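PDB 5F5T: putative uncharacterized protein from Chaetomium thermophilum, which is probably required for pre-mRNA splicing, as a member of the PRP38 family of spliceosomal proteins. Local coordinates for residues L109-A121 with L139-R151. Numbering follows the deposited sequence.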
loop_
_atom_site.group_PDB
_atom_site.type_symbol
_atom_site.label_atom_id
_atom_site.label_comp_id
_atom_site.label_asym_id
_atom_site.label_seq_id
_atom_site.Cartn_x
_atom_site.Cartn_y
_atom_site.Cartn_z
ATOM N N LEU A 109 5.162 11.697 -6.516
ATOM C CA LEU A 109 4.844 11.448 -5.124
ATOM C C LEU A 109 4.801 12.747 -4.333
ATOM O O LEU A 109 3.745 13.139 -3.832
ATOM C CB LEU A 109 5.875 10.485 -4.524
ATOM C CG LEU A 109 5.537 9.740 -3.236
ATOM C CD1 LEU A 109 4.431 8.734 -3.473
ATOM C CD2 LEU A 109 6.773 9.042 -2.681
ATOM N N TYR A 110 5.922 13.458 -4.284
ATOM C CA TYR A 110 6.000 14.590 -3.374
ATOM C C TYR A 110 5.316 15.837 -3.936
ATOM O O TYR A 110 4.413 16.399 -3.303
ATOM C CB TYR A 110 7.460 14.880 -3.037
ATOM C CG TYR A 110 8.114 13.710 -2.331
ATOM C CD1 TYR A 110 7.713 13.330 -1.059
ATOM C CD2 TYR A 110 9.132 12.985 -2.942
ATOM C CE1 TYR A 110 8.300 12.253 -0.415
ATOM C CE2 TYR A 110 9.728 11.910 -2.304
ATOM C CZ TYR A 110 9.308 11.549 -1.040
ATOM O OH TYR A 110 9.899 10.480 -0.403
ATOM N N PHE A 111 5.688 16.227 -5.148
ATOM C CA PHE A 111 5.258 17.513 -5.681
ATOM C C PHE A 111 3.870 17.340 -6.295
ATOM O O PHE A 111 2.917 18.109 -6.008
ATOM C CB PHE A 111 6.282 17.999 -6.709
ATOM C CG PHE A 111 6.096 19.423 -7.152
ATOM C CD1 PHE A 111 5.443 19.718 -8.335
ATOM C CD2 PHE A 111 6.616 20.466 -6.404
ATOM C CE1 PHE A 111 5.287 21.031 -8.751
ATOM C CE2 PHE A 111 6.461 21.779 -6.811
ATOM C CZ PHE A 111 5.796 22.061 -7.989
ATOM N N GLY A 112 3.738 16.275 -7.083
ATOM C CA GLY A 112 2.477 16.011 -7.730
ATOM C C GLY A 112 1.522 15.611 -6.637
ATOM O O GLY A 112 0.385 16.083 -6.616
ATOM N N GLY A 113 2.002 14.785 -5.703
ATOM C CA GLY A 113 1.135 14.267 -4.670
ATOM C C GLY A 113 0.603 15.402 -3.835
ATOM O O GLY A 113 -0.567 15.388 -3.446
ATOM N N GLU A 114 1.455 16.391 -3.575
ATOM C CA GLU A 114 1.017 17.538 -2.801
ATOM C C GLU A 114 -0.109 18.229 -3.553
ATOM O O GLU A 114 -1.151 18.533 -2.970
ATOM C CB GLU A 114 2.169 18.509 -2.544
ATOM C CG GLU A 114 2.153 19.125 -1.154
ATOM C CD GLU A 114 2.428 18.104 -0.063
ATOM O OE1 GLU A 114 3.593 17.670 0.069
ATOM O OE2 GLU A 114 1.482 17.734 0.665
ATOM N N LYS A 115 0.065 18.430 -4.857
ATOM C CA LYS A 115 -1.019 19.054 -5.620
ATOM C C LYS A 115 -2.187 18.103 -5.933
ATOM O O LYS A 115 -3.355 18.476 -5.796
ATOM C CB LYS A 115 -0.477 19.659 -6.919
ATOM C CG LYS A 115 0.510 20.803 -6.703
ATOM C CD LYS A 115 0.765 21.590 -7.985
ATOM C CE LYS A 115 1.826 20.931 -8.855
ATOM N NZ LYS A 115 1.693 21.301 -10.295
ATOM N N PHE A 116 -1.872 16.879 -6.351
ATOM C CA PHE A 116 -2.903 15.926 -6.767
ATOM C C PHE A 116 -2.831 14.607 -6.009
ATOM O O PHE A 116 -1.926 13.787 -6.223
ATOM C CB PHE A 116 -2.804 15.648 -8.263
ATOM C CG PHE A 116 -2.618 16.883 -9.095
ATOM C CD1 PHE A 116 -3.640 17.815 -9.231
ATOM C CD2 PHE A 116 -1.420 17.112 -9.743
ATOM C CE1 PHE A 116 -3.459 18.954 -10.004
ATOM C CE2 PHE A 116 -1.233 18.245 -10.516
ATOM C CZ PHE A 116 -2.254 19.168 -10.646
ATOM N N LYS A 117 -3.818 14.400 -5.144
ATOM C CA LYS A 117 -3.825 13.261 -4.238
ATOM C C LYS A 117 -3.848 11.919 -4.966
ATOM O O LYS A 117 -3.216 10.973 -4.515
ATOM C CB LYS A 117 -5.013 13.346 -3.274
ATOM C CG LYS A 117 -6.349 13.619 -3.939
ATOM C CD LYS A 117 -7.371 14.095 -2.921
ATOM C CE LYS A 117 -8.760 14.118 -3.505
ATOM N NZ LYS A 117 -9.750 14.342 -2.420
ATOM N N TYR A 118 -4.591 11.816 -6.064
ATOM C CA TYR A 118 -4.645 10.558 -6.812
ATOM C C TYR A 118 -3.305 10.264 -7.492
ATOM O O TYR A 118 -2.956 9.107 -7.717
ATOM C CB TYR A 118 -5.790 10.579 -7.827
ATOM C CG TYR A 118 -7.132 10.428 -7.154
ATOM C CD1 TYR A 118 -7.513 9.215 -6.599
ATOM C CD2 TYR A 118 -7.991 11.512 -7.016
ATOM C CE1 TYR A 118 -8.724 9.072 -5.954
ATOM C CE2 TYR A 118 -9.209 11.380 -6.365
ATOM C CZ TYR A 118 -9.567 10.155 -5.838
ATOM O OH TYR A 118 -10.771 10.010 -5.190
ATOM N N LEU A 119 -2.548 11.308 -7.810
ATOM C CA LEU A 119 -1.204 11.110 -8.342
ATOM C C LEU A 119 -0.321 10.463 -7.274
ATOM O O LEU A 119 0.489 9.581 -7.572
ATOM C CB LEU A 119 -0.593 12.430 -8.811
ATOM C CG LEU A 119 0.795 12.315 -9.445
ATOM C CD1 LEU A 119 0.777 11.260 -10.549
ATOM C CD2 LEU A 119 1.240 13.651 -10.002
ATOM N N ARG A 120 -0.477 10.911 -6.029
ATOM C CA ARG A 120 0.255 10.323 -4.910
ATOM C C ARG A 120 -0.175 8.887 -4.680
ATOM O O ARG A 120 0.646 8.028 -4.362
ATOM C CB ARG A 120 0.061 11.142 -3.627
ATOM C CG ARG A 120 0.677 10.488 -2.398
ATOM C CD ARG A 120 0.825 11.438 -1.222
ATOM N NE ARG A 120 1.524 12.660 -1.601
ATOM C CZ ARG A 120 1.708 13.700 -0.796
ATOM N NH1 ARG A 120 2.358 14.767 -1.238
ATOM N NH2 ARG A 120 1.242 13.677 0.447
ATOM N N ALA A 121 -1.473 8.635 -4.824
ATOM C CA ALA A 121 -1.996 7.283 -4.658
ATOM C C ALA A 121 -1.407 6.351 -5.711
ATOM O O ALA A 121 -0.979 5.238 -5.402
ATOM C CB ALA A 121 -3.507 7.285 -4.740
ATOM N N LEU A 139 9.613 4.988 2.285
ATOM C CA LEU A 139 8.976 5.958 1.395
ATOM C C LEU A 139 7.509 6.191 1.713
ATOM O O LEU A 139 7.060 7.333 1.751
ATOM C CB LEU A 139 9.100 5.520 -0.069
ATOM C CG LEU A 139 10.495 5.498 -0.693
ATOM C CD1 LEU A 139 10.485 4.710 -1.991
ATOM C CD2 LEU A 139 10.983 6.915 -0.925
ATOM N N LEU A 140 6.761 5.112 1.921
ATOM C CA LEU A 140 5.309 5.221 2.048
ATOM C C LEU A 140 4.820 5.589 3.445
ATOM O O LEU A 140 3.822 6.291 3.579
ATOM C CB LEU A 140 4.639 3.920 1.615
ATOM C CG LEU A 140 4.889 3.504 0.170
ATOM C CD1 LEU A 140 3.955 2.370 -0.227
ATOM C CD2 LEU A 140 4.724 4.695 -0.755
ATOM N N GLU A 141 5.517 5.139 4.484
ATOM C CA GLU A 141 5.028 5.378 5.845
ATOM C C GLU A 141 4.810 6.856 6.225
ATOM O O GLU A 141 3.896 7.149 6.995
ATOM C CB GLU A 141 5.966 4.726 6.864
ATOM C CG GLU A 141 5.749 3.226 6.996
ATOM C CD GLU A 141 6.548 2.603 8.122
ATOM O OE1 GLU A 141 7.503 3.243 8.609
ATOM O OE2 GLU A 141 6.216 1.465 8.518
ATOM N N PRO A 142 5.619 7.793 5.686
ATOM C CA PRO A 142 5.309 9.183 6.047
ATOM C C PRO A 142 3.918 9.650 5.620
ATOM O O PRO A 142 3.364 10.554 6.245
ATOM C CB PRO A 142 6.387 9.979 5.310
ATOM C CG PRO A 142 7.535 9.049 5.232
ATOM C CD PRO A 142 6.928 7.693 5.013
ATOM N N PHE A 143 3.357 9.042 4.581
ATOM C CA PHE A 143 2.068 9.488 4.064
ATOM C C PHE A 143 0.899 8.882 4.826
ATOM O O PHE A 143 -0.258 9.045 4.443
ATOM C CB PHE A 143 1.975 9.191 2.574
ATOM C CG PHE A 143 3.050 9.863 1.780
ATOM C CD1 PHE A 143 3.116 11.245 1.723
ATOM C CD2 PHE A 143 4.024 9.121 1.137
ATOM C CE1 PHE A 143 4.117 11.873 1.013
ATOM C CE2 PHE A 143 5.030 9.744 0.423
ATOM C CZ PHE A 143 5.077 11.123 0.363
ATOM N N LEU A 144 1.207 8.191 5.920
ATOM C CA LEU A 144 0.189 7.833 6.897
ATOM C C LEU A 144 -0.342 9.103 7.580
ATOM O O LEU A 144 -1.334 9.063 8.304
ATOM C CB LEU A 144 0.758 6.859 7.931
ATOM C CG LEU A 144 1.046 5.423 7.474
ATOM C CD1 LEU A 144 1.677 4.627 8.599
ATOM C CD2 LEU A 144 -0.227 4.743 7.002
ATOM N N GLU A 145 0.336 10.224 7.346
ATOM C CA GLU A 145 -0.082 11.524 7.871
ATOM C C GLU A 145 -0.949 12.288 6.869
ATOM O O GLU A 145 -1.530 13.322 7.193
ATOM C CB GLU A 145 1.141 12.360 8.249
ATOM C CG GLU A 145 0.888 13.403 9.316
ATOM C CD GLU A 145 2.154 14.140 9.709
ATOM O OE1 GLU A 145 2.057 15.149 10.437
ATOM O OE2 GLU A 145 3.247 13.707 9.288
ATOM N N ASP A 146 -1.025 11.776 5.648
ATOM C CA ASP A 146 -1.854 12.382 4.613
ATOM C C ASP A 146 -3.297 11.929 4.830
ATOM O O ASP A 146 -3.629 10.753 4.671
ATOM C CB ASP A 146 -1.352 11.985 3.222
ATOM C CG ASP A 146 -1.983 12.799 2.103
ATOM O OD1 ASP A 146 -3.034 13.438 2.323
ATOM O OD2 ASP A 146 -1.417 12.791 0.988
ATOM N N ARG A 147 -4.153 12.875 5.187
ATOM C CA ARG A 147 -5.504 12.557 5.629
ATOM C C ARG A 147 -6.554 12.917 4.586
ATOM O O ARG A 147 -7.752 12.853 4.858
ATOM C CB ARG A 147 -5.802 13.288 6.938
ATOM C CG ARG A 147 -6.119 14.760 6.746
ATOM C CD ARG A 147 -6.478 15.428 8.054
ATOM N NE ARG A 147 -5.362 16.181 8.611
ATOM C CZ ARG A 147 -5.341 17.505 8.712
ATOM N NH1 ARG A 147 -6.379 18.217 8.289
ATOM N NH2 ARG A 147 -4.287 18.116 9.235
ATOM N N ARG A 148 -6.103 13.279 3.389
ATOM C CA ARG A 148 -7.007 13.689 2.322
ATOM C C ARG A 148 -7.951 12.559 1.921
ATOM O O ARG A 148 -7.568 11.392 1.907
ATOM C CB ARG A 148 -6.214 14.167 1.100
ATOM C CG ARG A 148 -5.562 15.531 1.280
ATOM C CD ARG A 148 -4.715 15.912 0.067
ATOM N NE ARG A 148 -3.585 15.007 -0.123
ATOM C CZ ARG A 148 -2.751 15.058 -1.155
ATOM N NH1 ARG A 148 -2.913 15.979 -2.097
ATOM N NH2 ARG A 148 -1.752 14.189 -1.246
ATOM N N LYS A 149 -9.184 12.920 1.587
ATOM C CA LYS A 149 -10.195 11.942 1.204
ATOM C C LYS A 149 -9.990 11.397 -0.206
ATOM O O LYS A 149 -9.650 12.136 -1.129
ATOM C CB LYS A 149 -11.585 12.565 1.310
ATOM C CG LYS A 149 -11.908 13.124 2.673
ATOM C CD LYS A 149 -13.244 13.828 2.661
ATOM C CE LYS A 149 -13.560 14.406 4.031
ATOM N NZ LYS A 149 -14.838 15.148 4.021
ATOM N N LEU A 150 -10.237 10.102 -0.361
ATOM C CA LEU A 150 -10.185 9.431 -1.653
ATOM C C LEU A 150 -11.450 8.606 -1.850
ATOM O O LEU A 150 -12.042 8.122 -0.883
ATOM C CB LEU A 150 -8.963 8.516 -1.753
ATOM C CG LEU A 150 -7.557 9.106 -1.662
ATOM C CD1 LEU A 150 -6.537 7.983 -1.728
ATOM C CD2 LEU A 150 -7.315 10.121 -2.764
ATOM N N ARG A 151 -11.848 8.420 -3.104
ATOM C CA ARG A 151 -12.975 7.551 -3.397
ATOM C C ARG A 151 -12.421 6.189 -3.788
ATOM O O ARG A 151 -11.404 6.094 -4.477
ATOM C CB ARG A 151 -13.848 8.100 -4.525
ATOM C CG ARG A 151 -14.429 9.475 -4.261
ATOM C CD ARG A 151 -15.440 9.531 -3.133
ATOM N NE ARG A 151 -16.496 8.534 -3.145
ATOM C CZ ARG A 151 -17.328 8.369 -2.122
ATOM N NH1 ARG A 151 -17.187 9.131 -1.047
ATOM N NH2 ARG A 151 -18.287 7.454 -2.159
HETATM O O HOH W 1 8.808 9.564 1.581
#
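Arg-148 reaches across to the carbonyl of Gly-113, near the C-terminal end of helix 102-115. Its CB starts beside Lys-117, 4.2 Å from that residue's CD. CG and CD carry the chain onward, and a bend at chi3 (-64°) turns the guanidinium back toward Asp-146. Arg-148 grips this carboxylate side-on in a salt bridge, NE bonding OD1 at 3.0 Å and NH2 bonding OD2 at 2.7 Å, each on a syn lone pair. Lys-117 CB sits over the centre of one guanidinium face, 3.5 Å from Arg-148 CZ. At the tip, Gly-113 O lies in the guanidinium plane and takes NH1 and NH2 end-on in two bent bonds, each 2.8 Å. NH1 comes nearly along the C=O direction, NH2 from above the carbonyl plane. Asp-146 OD1 also accepts from Arg-148 N, closing an Asx turn just before strand 149-153. This strand pairs with strand 158-162 in an antiparallel hairpin, and Arg-148 ties the residue before it to the end of helix 102-115. With an alanine in place of Arg-148, Gly-113 O would probably lose both of its guanidinium donors and Asp-146 its two-bond partner. Arg-120 is sandwiched: Arg-148 NH2 is over one guanidinium face and Phe-143 CE1 over the other. Its NE bonds Leu-109 O, and its NH2 makes a weak, bent bond to Asp-146 OD2. Asp-146 and Glu-114, the latter weakly bonded to Arg-120 NH1, probably offset the like charges of the two arginines. Leu-109 CD2 packs on Phe-143 CE2 at 3.6 Å. Further along, Leu-150 CD2 lies over a face of the Tyr-118 ring, and Tyr-118 OH accepts a nearly straight bond from Arg-151 N (2.8 Å, 167°). Lys-117 NZ donates a hydrogen bond to Lys-149 O and forms a salt bridge with an acidic side chain on the chain of another protein.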